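Local atomic coordinates of synaptic vesicle glycoprotein 2C (Homo sapiens, PDB entry 5JLV), a protein that probably acts in synaptic vesicles and, through its luminal domain, serves as a neuronal receptor for botulinum neurotoxin A. Residues T90-T95 with S105-C110; E46-R51 with V66-T71. All blocks are in the same frame, centred on the assembly; numbering follows the deposited sequence.

Contact 1 of 2, residues T90-T95 with S105-C110; sequences TVFDNT and SEFKNC. With NAG (2-acetamido-2-deoxy-beta-D-glucopyranose), chain E.
T90 and C110 meet where two successive coils turn the same corner, their CA atoms 4.9 Å apart; 106-108 arrives at the corner along one face, and 91-93 leaves it along the next. This is a corner of the quadrilateral, right-handed beta-helix expected of the pentapeptide-repeat clan. N109 makes the turn with left-handed backbone angles. C110 SG, held beside its own backbone N and anti to the carbonyl carbon (chi1 -71°), accepts a weak hydrogen bond from T90 N at 3.7 Å. C110 CA adds a CA-H...O contact to T90 O at 3.3 Å. T90 OG1 turns instead to I88 O. Inside the coil, F92 and F107 slant across one another with their planes at 76°; CE1 of F92 reaches the edge of the F107 ring, 3.9 Å from CE1 of F107, while C110 CB lies at the edge of the F92 ring. Each phenylalanine also stacks along the helix axis, F92 on F112 and F107 on F87. On the outside, N109 OD1 hydrogen-bonds an aromatic side chain of another protein. N109 ND2 is bonded to C1 of NAG, and the acetamide methyl C8 of NAG sits 3.5 Å from K108 CB.

Contact 2 of 2, residues E46-R51 with V66-T71; sequences EYDNGR and VFKSCT
E46 and K68 form a salt bridge over a parallel ladder, with K68 NZ 3.1 Å from E46 OE2 and approaching from above the carboxylate plane, 50° out of it. E46 is extended, CG anti to its backbone N (chi1 -175°), whereas the K68 chain bends at chi3 and chi4, which folds NZ back to the acid. V66 lies beside the stem of E46, its CB 4.0 Å from E46 CG. On the inner face of the same strands Y47 and F67 point the same way, their planes 23° apart but slid so that they barely overlap; Y47 CD2 stands over the F67 ring toward its rim, 3.5 Å from F67 CE2. Backbone bonds fix the register: Y47 N to V66 O, K68 N to Y47 O, and N49 N to K68 O at 2.9 Å. At the corner, where N49 and S69 both have left-handed backbone angles, the regular ladder is interrupted; it resumes with T71 N to G50 O at 2.8 Å. C70 SG fills the inside of the bend, accepting a weak bond from G50 N at 3.4 Å. Outward, strand 46-53 pairs in parallel with 27-29 and 31-33, and strands 66-68 and 71-73 pass the ladder on to 86-88 and 91-93.

Contact 2 comes first along the chain and closes before contact 1 opens, their centres 10 Å apart. Both belong to one curled, mostly parallel sheet and mark the same corner: G50, C70, T90 and C110 recur every 20 residues, one coil apart. Contact 2 joins the first two of these positions and contact 1 the last two. The step between them is made by V91 N to C70 O at 3.0 Å and T90 OG1 to C70 N at 3.2 Å, both probable hydrogen bonds. The corner is thus continuous over four coils, and its outer side, including the glycosylated N109, meets the chain of another protein, consistent with a receptor surface.

Contact 1 of 2, residues T90-T95 with S105-C110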
ATOM      1  N   THR C  90     -15.746  11.656   3.809  1.00 26.52           N
ATOM      2  CA  THR C  90     -16.032  13.069   3.599  1.00 26.49           C
ATOM      3  C   THR C  90     -14.716  13.819   3.443  1.00 28.79           C
ATOM      4  O   THR C  90     -13.695  13.444   4.038  1.00 29.26           O
ATOM      5  CB  THR C  90     -16.923  13.627   4.736  1.00 31.47           C
ATOM      6  OG1 THR C  90     -18.246  13.104   4.593  1.00 25.98           O
ATOM      7  CG2 THR C  90     -16.990  15.173   4.739  1.00 30.89           C
ATOM      8  N   VAL C  91     -14.732  14.846   2.600  1.00 28.96           N
ATOM      9  CA  VAL C  91     -13.532  15.620   2.295  1.00 27.22           C
ATOM     10  C   VAL C  91     -13.681  17.031   2.846  1.00 31.72           C
ATOM     11  O   VAL C  91     -14.712  17.691   2.640  1.00 30.83           O
ATOM     12  CB  VAL C  91     -13.276  15.666   0.781  1.00 34.87           C
ATOM     13  CG1 VAL C  91     -12.095  16.578   0.449  1.00 32.37           C
ATOM     14  CG2 VAL C  91     -13.058  14.253   0.248  1.00 31.58           C
ATOM     15  N   PHE C  92     -12.661  17.471   3.576  1.00 23.98           N
ATOM     16  CA  PHE C  92     -12.592  18.827   4.078  1.00 22.29           C
ATOM     17  C   PHE C  92     -11.425  19.532   3.386  1.00 28.77           C
ATOM     18  O   PHE C  92     -10.250  19.327   3.734  1.00 27.21           O
ATOM     19  CB  PHE C  92     -12.415  18.824   5.597  1.00 27.20           C
ATOM     20  CG  PHE C  92     -13.501  18.070   6.336  1.00 29.86           C
ATOM     21  CD1 PHE C  92     -13.345  16.719   6.651  1.00 31.01           C
ATOM     22  CD2 PHE C  92     -14.674  18.709   6.713  1.00 29.46           C
ATOM     23  CE1 PHE C  92     -14.347  16.027   7.335  1.00 30.98           C
ATOM     24  CE2 PHE C  92     -15.679  18.020   7.401  1.00 25.90           C
ATOM     25  CZ  PHE C  92     -15.514  16.680   7.700  1.00 28.40           C
ATOM     26  N   ASP C  93     -11.766  20.340   2.384  1.00 24.94           N
ATOM     27  CA  ASP C  93     -10.792  20.954   1.485  1.00 25.32           C
ATOM     28  C   ASP C  93     -10.740  22.465   1.701  1.00 36.14           C
ATOM     29  O   ASP C  93     -11.674  23.196   1.348  1.00 31.50           O
ATOM     30  CB  ASP C  93     -11.146  20.627   0.026  1.00 25.49           C
ATOM     31  CG  ASP C  93     -10.076  21.078  -0.960  1.00 37.08           C
ATOM     32  OD1 ASP C  93      -9.095  21.727  -0.545  1.00 39.74           O
ATOM     33  OD2 ASP C  93     -10.227  20.796  -2.169  1.00 45.35           O
ATOM     34  N   ASN C  94      -9.644  22.929   2.293  1.00 31.41           N
ATOM     35  CA  ASN C  94      -9.484  24.344   2.605  1.00 31.23           C
ATOM     36  C   ASN C  94     -10.651  24.920   3.439  1.00 36.79           C
ATOM     37  O   ASN C  94     -11.225  25.972   3.105  1.00 34.28           O
ATOM     38  CB  ASN C  94      -9.254  25.160   1.324  1.00 39.95           C
ATOM     39  CG  ASN C  94      -8.469  26.422   1.582  1.00 75.02           C
ATOM     40  OD1 ASN C  94      -7.585  26.448   2.449  1.00 89.14           O
ATOM     41  ND2 ASN C  94      -8.776  27.483   0.833  1.00 81.24           N
ATOM     42  N   THR C  95     -10.997  24.212   4.517  1.00 29.29           N
ATOM     43  CA  THR C  95     -11.920  24.726   5.521  1.00 31.53           C
ATOM     44  C   THR C  95     -11.139  25.343   6.681  1.00 35.61           C
ATOM     45  O   THR C  95      -9.910  25.194   6.766  1.00 32.36           O
ATOM     46  CB  THR C  95     -12.850  23.628   6.073  1.00 32.21           C
ATOM     47  OG1 THR C  95     -12.130  22.799   7.002  1.00 30.36           O
ATOM     48  CG2 THR C  95     -13.418  22.770   4.941  1.00 32.12           C
ATOM     49  N   SER C 105     -17.373  13.942  18.136  1.00 27.82           N
ATOM     50  CA  SER C 105     -17.657  13.537  16.776  1.00 27.70           C
ATOM     51  C   SER C 105     -16.708  12.458  16.281  1.00 30.41           C
ATOM     52  O   SER C 105     -15.635  12.262  16.825  1.00 34.08           O
ATOM     53  CB  SER C 105     -17.652  14.741  15.831  1.00 32.66           C
ATOM     54  OG  SER C 105     -18.860  15.457  15.974  1.00 30.55           O
ATOM     55  N   GLU C 106     -17.126  11.774  15.232  1.00 27.91           N
ATOM     56  CA  GLU C 106     -16.468  10.592  14.769  1.00 38.89           C
ATOM     57  C   GLU C 106     -16.162  10.752  13.271  1.00 35.27           C
ATOM     58  O   GLU C 106     -17.031  11.200  12.495  1.00 24.92           O
ATOM     59  CB  GLU C 106     -17.402   9.408  15.025  1.00 47.47           C
ATOM     60  CG  GLU C 106     -17.005   8.122  14.345  1.00 59.30           C
ATOM     61  CD  GLU C 106     -16.041   7.301  15.167  1.00 69.68           C
ATOM     62  OE1 GLU C 106     -16.071   7.396  16.416  1.00 67.79           O
ATOM     63  OE2 GLU C 106     -15.265   6.541  14.556  1.00 76.48           O
ATOM     64  N   PHE C 107     -14.936  10.413  12.874  1.00 25.00           N
ATOM     65  CA  PHE C 107     -14.532  10.463  11.465  1.00 23.34           C
ATOM     66  C   PHE C 107     -14.137   9.073  10.985  1.00 27.97           C
ATOM     67  O   PHE C 107     -13.387   8.382  11.661  1.00 28.60           O
ATOM     68  CB  PHE C 107     -13.347  11.424  11.264  1.00 29.70           C
ATOM     69  CG  PHE C 107     -13.640  12.838  11.655  1.00 29.80           C
ATOM     70  CD1 PHE C 107     -14.129  13.751  10.711  1.00 28.36           C
ATOM     71  CD2 PHE C 107     -13.415  13.274  12.964  1.00 32.58           C
ATOM     72  CE1 PHE C 107     -14.405  15.065  11.073  1.00 29.30           C
ATOM     73  CE2 PHE C 107     -13.693  14.591  13.330  1.00 38.36           C
ATOM     74  CZ  PHE C 107     -14.192  15.485  12.386  1.00 26.95           C
ATOM     75  N   LYS C 108     -14.640   8.686   9.811  1.00 24.24           N
ATOM     76  CA  LYS C 108     -14.377   7.370   9.205  1.00 31.58           C
ATOM     77  C   LYS C 108     -13.941   7.586   7.753  1.00 28.10           C
ATOM     78  O   LYS C 108     -14.747   8.013   6.923  1.00 28.93           O
ATOM     79  CB  LYS C 108     -15.641   6.494   9.212  1.00 28.96           C
ATOM     80  CG  LYS C 108     -16.448   6.520  10.496  1.00 36.74           C
ATOM     81  CD  LYS C 108     -16.233   5.268  11.313  1.00 50.55           C
ATOM     82  CE  LYS C 108     -17.194   5.198  12.488  1.00 58.65           C
ATOM     83  NZ  LYS C 108     -18.453   4.452  12.202  1.00 61.75           N
ATOM     84  N   ASN C 109     -12.666   7.314   7.462  1.00 23.85           N
ATOM     85  CA  ASN C 109     -12.117   7.482   6.106  1.00 23.23           C
ATOM     86  C   ASN C 109     -12.301   8.899   5.570  1.00 24.48           C
ATOM     87  O   ASN C 109     -12.726   9.087   4.425  1.00 23.66           O
ATOM     88  CB  ASN C 109     -12.768   6.521   5.097  1.00 21.09           C
ATOM     89  CG  ASN C 109     -12.679   5.063   5.493  1.00 30.86           C
ATOM     90  OD1 ASN C 109     -11.773   4.624   6.211  1.00 28.74           O
ATOM     91  ND2 ASN C 109     -13.636   4.289   4.988  1.00 44.83           N
ATOM     92  N   CYS C 110     -11.978   9.889   6.392  1.00 23.38           N
ATOM     93  CA  CYS C 110     -12.164  11.254   5.997  1.00 26.89           C
ATOM     94  C   CYS C 110     -10.839  11.885   5.602  1.00 29.89           C
ATOM     95  O   CYS C 110      -9.778  11.578   6.181  1.00 31.55           O
ATOM     96  CB  CYS C 110     -12.852  12.056   7.107  1.00 23.24           C
ATOM     97  SG  CYS C 110     -14.594  11.614   7.310  1.00 25.64           S
TER
HETATM   98  C1  NAG E   1     -13.735   2.848   5.160  1.00 34.88           C
HETATM   99  C2  NAG E   1     -15.181   2.388   5.302  1.00 37.27           C
HETATM  100  C3  NAG E   1     -15.273   0.867   5.288  1.00 40.07           C
HETATM  101  C4  NAG E   1     -14.497   0.282   4.115  1.00 40.20           C
HETATM  102  C5  NAG E   1     -13.091   0.869   4.044  1.00 33.80           C
HETATM  103  C6  NAG E   1     -12.340   0.342   2.828  1.00 30.34           C
HETATM  104  C7  NAG E   1     -16.962   3.453   6.559  1.00 46.55           C
HETATM  105  C8  NAG E   1     -17.491   3.788   7.922  1.00 43.39           C
HETATM  106  N2  NAG E   1     -15.749   2.909   6.530  1.00 41.32           N
HETATM  107  O3  NAG E   1     -16.648   0.474   5.195  1.00 37.72           O
HETATM  108  O4  NAG E   1     -14.414  -1.140   4.257  1.00 36.38           O
HETATM  109  O5  NAG E   1     -13.172   2.290   3.975  1.00 32.95           O
HETATM  110  O6  NAG E   1     -13.183   0.427   1.673  1.00 34.88           O
HETATM  111  O7  NAG E   1     -17.603   3.664   5.543  1.00 46.35           O

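Contact 2 of 2, residues E46-R51 with V66-T71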
ATOM      1  N   GLU C  46     -29.310  12.859   8.184  1.00 36.67           N
ATOM      2  CA  GLU C  46     -28.215  12.405   7.346  1.00 40.28           C
ATOM      3  C   GLU C  46     -28.078  13.293   6.102  1.00 41.91           C
ATOM      4  O   GLU C  46     -29.075  13.791   5.565  1.00 45.37           O
ATOM      5  CB  GLU C  46     -28.366  10.928   6.957  1.00 37.46           C
ATOM      6  CG  GLU C  46     -27.168  10.394   6.175  1.00 36.77           C
ATOM      7  CD  GLU C  46     -27.176   8.890   5.988  1.00 47.02           C
ATOM      8  OE1 GLU C  46     -27.818   8.183   6.796  1.00 54.33           O
ATOM      9  OE2 GLU C  46     -26.518   8.407   5.038  1.00 43.07           O
ATOM     10  N   TYR C  47     -26.838  13.502   5.674  1.00 34.70           N
ATOM     11  CA  TYR C  47     -26.537  14.260   4.474  1.00 34.89           C
ATOM     12  C   TYR C  47     -25.609  13.419   3.584  1.00 34.64           C
ATOM     13  O   TYR C  47     -24.461  13.153   3.958  1.00 33.25           O
ATOM     14  CB  TYR C  47     -25.875  15.613   4.836  1.00 33.76           C
ATOM     15  CG  TYR C  47     -26.666  16.428   5.858  1.00 34.11           C
ATOM     16  CD1 TYR C  47     -27.699  17.281   5.452  1.00 35.48           C
ATOM     17  CD2 TYR C  47     -26.406  16.316   7.226  1.00 32.91           C
ATOM     18  CE1 TYR C  47     -28.431  18.020   6.380  1.00 35.81           C
ATOM     19  CE2 TYR C  47     -27.133  17.051   8.159  1.00 33.17           C
ATOM     20  CZ  TYR C  47     -28.143  17.900   7.726  1.00 36.30           C
ATOM     21  OH  TYR C  47     -28.875  18.615   8.641  1.00 37.76           O
ATOM     22  N   ASP C  48     -26.139  12.974   2.438  1.00 36.26           N
ATOM     23  CA  ASP C  48     -25.409  12.138   1.472  1.00 42.53           C
ATOM     24  C   ASP C  48     -25.010  13.011   0.302  1.00 45.29           C
ATOM     25  O   ASP C  48     -25.858  13.723  -0.258  1.00 38.07           O
ATOM     26  CB  ASP C  48     -26.303  11.006   0.928  1.00 38.71           C
ATOM     27  CG  ASP C  48     -26.429   9.832   1.882  1.00 58.33           C
ATOM     28  OD1 ASP C  48     -25.935   9.916   3.027  1.00 53.94           O
ATOM     29  OD2 ASP C  48     -27.039   8.811   1.479  1.00 69.20           O
ATOM     30  N   ASN C  49     -23.731  12.962  -0.071  1.00 36.68           N
ATOM     31  CA  ASN C  49     -23.233  13.694  -1.241  1.00 36.69           C
ATOM     32  C   ASN C  49     -23.584  15.182  -1.203  1.00 37.76           C
ATOM     33  O   ASN C  49     -23.991  15.774  -2.202  1.00 41.46           O
ATOM     34  CB  ASN C  49     -23.724  13.024  -2.531  1.00 39.59           C
ATOM     35  CG  ASN C  49     -23.373  11.553  -2.577  1.00 53.97           C
ATOM     36  OD1 ASN C  49     -22.239  11.190  -2.873  1.00 55.00           O
ATOM     37  ND2 ASN C  49     -24.335  10.697  -2.238  1.00 58.54           N
ATOM     38  N   GLY C  50     -23.438  15.773  -0.027  1.00 35.50           N
ATOM     39  CA  GLY C  50     -23.659  17.193   0.146  1.00 36.64           C
ATOM     40  C   GLY C  50     -22.398  17.957  -0.177  1.00 38.61           C
ATOM     41  O   GLY C  50     -21.293  17.550   0.203  1.00 33.56           O
ATOM     42  N   ARG C  51     -22.563  19.055  -0.897  1.00 35.24           N
ATOM     43  CA  ARG C  51     -21.456  19.928  -1.221  1.00 34.91           C
ATOM     44  C   ARG C  51     -21.663  21.306  -0.604  1.00 34.83           C
ATOM     45  O   ARG C  51     -22.568  22.052  -0.987  1.00 39.55           O
ATOM     46  CB  ARG C  51     -21.269  20.008  -2.737  1.00 37.01           C
ATOM     47  CG  ARG C  51     -20.787  18.689  -3.333  1.00 44.23           C
ATOM     48  CD  ARG C  51     -20.936  18.627  -4.843  1.00 51.41           C
ATOM     49  NE  ARG C  51     -20.267  19.732  -5.527  1.00 66.02           N
ATOM     50  CZ  ARG C  51     -18.948  19.919  -5.564  1.00 74.49           C
ATOM     51  NH1 ARG C  51     -18.125  19.082  -4.936  1.00 65.54           N
ATOM     52  NH2 ARG C  51     -18.452  20.955  -6.232  1.00 80.30           N
ATOM     53  N   VAL C  66     -25.321  12.658  10.489  1.00 33.03           N
ATOM     54  CA  VAL C  66     -24.399  11.841   9.716  1.00 36.13           C
ATOM     55  C   VAL C  66     -24.097  12.542   8.381  1.00 32.18           C
ATOM     56  O   VAL C  66     -25.005  13.001   7.693  1.00 32.21           O
ATOM     57  CB  VAL C  66     -24.958  10.417   9.480  1.00 39.41           C
ATOM     58  CG1 VAL C  66     -24.031   9.607   8.567  1.00 34.22           C
ATOM     59  CG2 VAL C  66     -25.154   9.698  10.810  1.00 40.57           C
ATOM     60  N   PHE C  67     -22.819  12.658   8.052  1.00 28.73           N
ATOM     61  CA  PHE C  67     -22.404  13.196   6.759  1.00 30.34           C
ATOM     62  C   PHE C  67     -21.687  12.095   5.987  1.00 31.57           C
ATOM     63  O   PHE C  67     -20.595  11.661   6.384  1.00 32.71           O
ATOM     64  CB  PHE C  67     -21.481  14.417   6.937  1.00 28.40           C
ATOM     65  CG  PHE C  67     -22.127  15.577   7.645  1.00 30.69           C
ATOM     66  CD1 PHE C  67     -22.211  15.605   9.038  1.00 29.55           C
ATOM     67  CD2 PHE C  67     -22.628  16.661   6.922  1.00 32.15           C
ATOM     68  CE1 PHE C  67     -22.804  16.678   9.694  1.00 35.86           C
ATOM     69  CE2 PHE C  67     -23.232  17.734   7.571  1.00 33.27           C
ATOM     70  CZ  PHE C  67     -23.314  17.744   8.961  1.00 33.58           C
ATOM     71  N   LYS C  68     -22.313  11.631   4.902  1.00 29.04           N
ATOM     72  CA  LYS C  68     -21.722  10.599   4.030  1.00 31.43           C
ATOM     73  C   LYS C  68     -21.311  11.153   2.654  1.00 33.54           C
ATOM     74  O   LYS C  68     -22.138  11.715   1.937  1.00 30.16           O
ATOM     75  CB  LYS C  68     -22.687   9.416   3.845  1.00 32.98           C
ATOM     76  CG  LYS C  68     -22.000   8.156   3.317  1.00 50.79           C
ATOM     77  CD  LYS C  68     -22.984   7.031   2.991  1.00 65.48           C
ATOM     78  CE  LYS C  68     -23.230   6.110   4.184  1.00 67.53           C
ATOM     79  NZ  LYS C  68     -23.937   6.793   5.312  1.00 66.87           N
ATOM     80  N   SER C  69     -20.034  10.964   2.292  1.00 27.00           N
ATOM     81  CA  SER C  69     -19.501  11.393   0.985  1.00 33.69           C
ATOM     82  C   SER C  69     -19.775  12.860   0.714  1.00 30.42           C
ATOM     83  O   SER C  69     -20.103  13.236  -0.407  1.00 29.98           O
ATOM     84  CB  SER C  69     -20.069  10.541  -0.160  1.00 35.81           C
ATOM     85  OG  SER C  69     -19.830   9.182   0.086  1.00 40.17           O
ATOM     86  N   CYS C  70     -19.668  13.681   1.755  1.00 30.60           N
ATOM     87  CA  CYS C  70     -19.851  15.105   1.596  1.00 25.26           C
ATOM     88  C   CYS C  70     -18.526  15.757   1.263  1.00 33.07           C
ATOM     89  O   CYS C  70     -17.462  15.137   1.424  1.00 31.29           O
ATOM     90  CB  CYS C  70     -20.485  15.709   2.839  1.00 28.56           C
ATOM     91  SG  CYS C  70     -22.213  15.193   3.056  1.00 35.41           S
ATOM     92  N   THR C  71     -18.600  16.975   0.730  1.00 30.29           N
ATOM     93  CA  THR C  71     -17.434  17.814   0.477  1.00 31.04           C
ATOM     94  C   THR C  71     -17.670  19.169   1.130  1.00 27.26           C
ATOM     95  O   THR C  71     -18.688  19.826   0.865  1.00 36.59           O
ATOM     96  CB  THR C  71     -17.202  18.022  -1.036  1.00 36.15           C
ATOM     97  OG1 THR C  71     -16.998  16.760  -1.676  1.00 39.93           O
ATOM     98  CG2 THR C  71     -15.987  18.918  -1.296  1.00 37.93           C
TER